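Local atomic coordinates of 3-HSA hydroxylase, oxygenase (Rhodococcus sp., PDB entry 2RFQ), a protein that catalyses the ortho-hydroxylation of the steroid-derived phenol 3-HSA to the catechol 3,4-DHSA with reduced flavin and oxygen, a step in the breakdown of cholesterol. Residues D39-K42 against A43-E46; V378-G381 against T382-G386. All coordinates share one frame; numbering follows the deposited sequence.

Contact 1 (D39-K42 against A43-E46); sequences DSMK and ALQE
An i, i+4 salt bridge between Lys42 and Glu46, one turn apart on helix 38-47, marks the outer side of this short helix in the N-terminal domain of an acyl-CoA dehydrogenase-like fold. It is a worked example of how an amphipathic helix sorts its chemistry by face. Regular alpha-helical bonds carry the backbone: Ala43 N donates to Asp39 O, Leu44 N to Ser40 O at 2.8 Å, Gln45 N to Met41 O and Glu46 N to Lys42 O at 2.9 Å. The buried face belongs to selenomethionine Met41 and to Leu44. Selenium of Met41 lies 4.2 Å from CD1 of Leu44, a loose apolar touch, and both side chains reach helix 80-96, while Leu44 also packs on Leu16 and Leu19 of helix 11-25. CG of Leu44 rests 3.3 Å from Ser40 O, so that the carbonyl receiving the Leu44 N-H is covered by the same residue's side chain. Arg26 takes Asp39 OD2 in a salt bridge and Ser40 OG in a hydrogen bond, while on another side of the helix Gln45 OE1 is bonded to Arg115. Met41 comes within about 9 Å, side chain to side chain, of Ser143, which by similarity binds FMN, which puts this face of the helix probably near, though not in, the flavin site. On the exposed side, Lys42 runs out straight until its last torsion, where a turn (chi4 -77°) swings the ammonium toward the next turn of the helix. Glu46, extended beyond CG, meets it with a single oxygen: Lys42 NZ stands 2.8 Å from Glu46 OE2, on the syn side and 21° out of the carboxylate plane.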
loop_
_atom_site.group_PDB
_atom_site.type_symbol
_atom_site.label_atom_id
_atom_site.label_comp_id
_atom_site.label_asym_id
_atom_site.label_seq_id
_atom_site.Cartn_x
_atom_site.Cartn_y
_atom_site.Cartn_z
ATOM N N ASP A 39 -5.953 3.731 41.556
ATOM C CA ASP A 39 -5.274 2.557 42.085
ATOM C C ASP A 39 -4.268 2.011 41.074
ATOM O O ASP A 39 -3.226 1.472 41.468
ATOM C CB ASP A 39 -6.269 1.468 42.493
ATOM C CG ASP A 39 -5.613 0.410 43.318
ATOM O OD1 ASP A 39 -5.141 0.754 44.415
ATOM O OD2 ASP A 39 -5.517 -0.737 42.842
ATOM N N SER A 40 -4.541 2.188 39.780
ATOM C CA SER A 40 -3.534 1.842 38.755
ATOM C C SER A 40 -2.303 2.738 38.854
ATOM O O SER A 40 -1.157 2.277 38.784
ATOM C CB SER A 40 -4.138 1.919 37.331
ATOM O OG SER A 40 -5.111 0.873 37.117
HETATM N N MSE A 41 -2.528 4.031 39.005
HETATM C CA MSE A 41 -1.389 4.964 39.116
HETATM C C MSE A 41 -0.575 4.643 40.384
HETATM O O MSE A 41 0.665 4.685 40.355
HETATM C CB MSE A 41 -1.862 6.424 39.088
HETATM C CG MSE A 41 -2.524 6.845 37.771
HETATM SE SE MSE A 41 -1.243 6.774 36.261
HETATM C CE MSE A 41 -0.218 8.390 36.641
ATOM N N LYS A 42 -1.260 4.306 41.484
ATOM C CA LYS A 42 -0.570 3.918 42.716
ATOM C C LYS A 42 0.267 2.654 42.502
ATOM O O LYS A 42 1.435 2.606 42.896
ATOM C CB LYS A 42 -1.593 3.724 43.836
ATOM C CG LYS A 42 -0.997 3.312 45.164
ATOM C CD LYS A 42 -2.092 3.310 46.245
ATOM C CE LYS A 42 -1.554 2.823 47.609
ATOM N NZ LYS A 42 -1.392 1.344 47.651
ATOM N N ALA A 43 -0.316 1.657 41.836
ATOM C CA ALA A 43 0.401 0.400 41.594
ATOM C C ALA A 43 1.599 0.662 40.690
ATOM O O ALA A 43 2.686 0.106 40.915
ATOM C CB ALA A 43 -0.507 -0.615 40.973
ATOM N N LEU A 44 1.401 1.496 39.668
ATOM C CA LEU A 44 2.511 1.858 38.768
ATOM C C LEU A 44 3.649 2.536 39.552
ATOM O O LEU A 44 4.835 2.186 39.382
ATOM C CB LEU A 44 2.020 2.746 37.626
ATOM C CG LEU A 44 1.223 1.966 36.566
ATOM C CD1 LEU A 44 0.456 2.967 35.714
ATOM C CD2 LEU A 44 2.146 1.058 35.725
ATOM N N GLN A 45 3.279 3.456 40.442
ATOM C CA GLN A 45 4.253 4.137 41.298
ATOM C C GLN A 45 5.030 3.089 42.121
ATOM O O GLN A 45 6.262 3.121 42.188
ATOM C CB GLN A 45 3.560 5.144 42.224
ATOM C CG GLN A 45 4.501 5.803 43.236
ATOM C CD GLN A 45 3.798 6.782 44.166
ATOM O OE1 GLN A 45 2.998 7.606 43.740
ATOM N NE2 GLN A 45 4.097 6.689 45.450
ATOM N N GLU A 46 4.299 2.148 42.712
ATOM C CA GLU A 46 4.930 1.128 43.553
ATOM C C GLU A 46 5.871 0.185 42.793
ATOM O O GLU A 46 6.767 -0.401 43.395
ATOM C CB GLU A 46 3.878 0.365 44.358
ATOM C CG GLU A 46 3.182 1.252 45.380
ATOM C CD GLU A 46 1.921 0.624 45.960
ATOM O OE1 GLU A 46 1.513 -0.475 45.506
ATOM O OE2 GLU A 46 1.331 1.248 46.871
#

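Contact 2 (V378-G381 against T382-G386); sequences VMYG and TGEFG
Tyr380 and Glu384, again one turn apart, meet in the C-terminal turns of helix 373-384, where the chain leaves the helix through a Schellman motif; here the i, i+4 principle works at a buried subunit interface. The bend of the Glu384 chain at its second torsion (chi2 -64°) carries the carboxylate back beside the phenol, its plane only 17° from that of the ring. CG of Glu384 approaches obliquely to 3.4 Å from Tyr380 CE2. The polar ends share an outside partner: Tyr380 OH and Glu384 OE1 are each hydrogen-bonded to Tyr253 OH of the second subunit. A water lying over one face of the tyrosine ring, toward its rim, donates to Tyr380 O and, at 2.8 Å, to Glu384 OE2. A leucine at Tyr380 would probably leave Tyr253 of the second subunit without one of its hydroxyl partners and the Glu384 carboxylate freer to turn. Two residues earlier, Val378 O accepts twice, from Thr382 N and from Thr382 OG1, both at 2.8 Å; the hydroxyl comes from above the carbonyl plane, 43° out of it, and is also bonded to Lys280 of the second subunit. Phe385 N still donates to Gly381 O at 3.1 Å; Gly386, with positive phi, then turns its N back to Gly383 O, one of the bonds of the Schellman motif. Met379 and Tyr380 lie against helix 316-344 of their own chain, while Val378 packs on Val281 of the second subunit and Phe278 of the third.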
loop_
_atom_site.group_PDB
_atom_site.type_symbol
_atom_site.label_atom_id
_atom_site.label_comp_id
_atom_site.label_asym_id
_atom_site.label_seq_id
_atom_site.Cartn_x
_atom_site.Cartn_y
_atom_site.Cartn_z
ATOM N N VAL A 378 10.258 14.838 5.403
ATOM C CA VAL A 378 10.776 15.961 4.615
ATOM C C VAL A 378 12.087 16.434 5.225
ATOM O O VAL A 378 13.060 16.674 4.501
ATOM C CB VAL A 378 9.733 17.094 4.517
ATOM C CG1 VAL A 378 10.343 18.370 3.940
ATOM C CG2 VAL A 378 8.548 16.616 3.665
HETATM N N MSE A 379 12.124 16.548 6.546
HETATM C CA MSE A 379 13.346 17.005 7.215
HETATM C C MSE A 379 14.518 16.055 6.949
HETATM O O MSE A 379 15.636 16.486 6.649
HETATM C CB MSE A 379 13.120 17.107 8.723
HETATM C CG MSE A 379 14.351 17.616 9.420
HETATM SE SE MSE A 379 14.074 17.725 11.345
HETATM C CE MSE A 379 13.600 15.872 11.669
ATOM N N TYR A 380 14.251 14.762 7.071
ATOM C CA TYR A 380 15.276 13.751 6.804
ATOM C C TYR A 380 15.804 13.905 5.373
ATOM O O TYR A 380 17.026 13.925 5.144
ATOM C CB TYR A 380 14.711 12.342 7.005
ATOM C CG TYR A 380 15.708 11.293 6.580
ATOM C CD1 TYR A 380 16.721 10.877 7.450
ATOM C CD2 TYR A 380 15.665 10.749 5.294
ATOM C CE1 TYR A 380 17.643 9.928 7.050
ATOM C CE2 TYR A 380 16.594 9.828 4.886
ATOM C CZ TYR A 380 17.566 9.408 5.761
ATOM O OH TYR A 380 18.485 8.467 5.331
ATOM N N GLY A 381 14.885 13.988 4.410
ATOM C CA GLY A 381 15.286 14.180 2.997
ATOM C C GLY A 381 16.084 15.449 2.746
ATOM O O GLY A 381 17.027 15.464 1.944
ATOM N N THR A 382 15.699 16.530 3.435
ATOM C CA THR A 382 16.429 17.783 3.377
ATOM C C THR A 382 17.873 17.556 3.818
ATOM O O THR A 382 18.814 17.999 3.156
ATOM C CB THR A 382 15.724 18.861 4.233
ATOM O OG1 THR A 382 14.390 19.059 3.716
ATOM C CG2 THR A 382 16.480 20.207 4.167
ATOM N N GLY A 383 18.039 16.819 4.915
ATOM C CA GLY A 383 19.364 16.467 5.408
ATOM C C GLY A 383 20.174 15.660 4.408
ATOM O O GLY A 383 21.368 15.947 4.195
ATOM N N GLU A 384 19.547 14.668 3.773
ATOM C CA GLU A 384 20.261 13.825 2.788
ATOM C C GLU A 384 20.777 14.622 1.594
ATOM O O GLU A 384 21.837 14.288 1.013
ATOM C CB GLU A 384 19.372 12.688 2.286
ATOM C CG GLU A 384 19.031 11.646 3.339
ATOM C CD GLU A 384 20.275 10.927 3.799
ATOM O OE1 GLU A 384 20.681 9.932 3.153
ATOM O OE2 GLU A 384 20.873 11.378 4.797
ATOM N N PHE A 385 20.027 15.666 1.238
ATOM C CA PHE A 385 20.404 16.554 0.122
ATOM C C PHE A 385 21.394 17.649 0.526
ATOM O O PHE A 385 21.880 18.407 -0.330
ATOM C CB PHE A 385 19.153 17.151 -0.530
ATOM C CG PHE A 385 18.307 16.145 -1.264
ATOM C CD1 PHE A 385 18.878 15.011 -1.845
ATOM C CD2 PHE A 385 16.942 16.347 -1.408
ATOM C CE1 PHE A 385 18.102 14.092 -2.535
ATOM C CE2 PHE A 385 16.148 15.435 -2.093
ATOM C CZ PHE A 385 16.729 14.300 -2.665
ATOM N N GLY A 386 21.721 17.714 1.814
ATOM C CA GLY A 386 22.671 18.691 2.325
ATOM C C GLY A 386 22.133 20.108 2.268
ATOM O O GLY A 386 22.888 21.064 2.026
HETATM O O HOH W 1 19.512 13.010 6.576
#

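Overall arrangement
Both contacts join consecutive turns of a single helix, yet they lie on opposite sides of the chain's centre, their own centres about 43 Å apart, and share no element. Contact 1, in the N-terminal domain, is partly buried: its apolar face is covered by helices of the same chain, its ion pair lies on the exposed side, and no other subunit touches it. Contact 2, near the C-terminus, is buried, with neighbouring copies of the tetramer covering much of it. The chemistry follows place: a direct lysine-glutamate pair on the exposed side in contact 1, against a phenol, carboxylate and threonine hydroxyl in contact 2 whose bonds extend to another subunit.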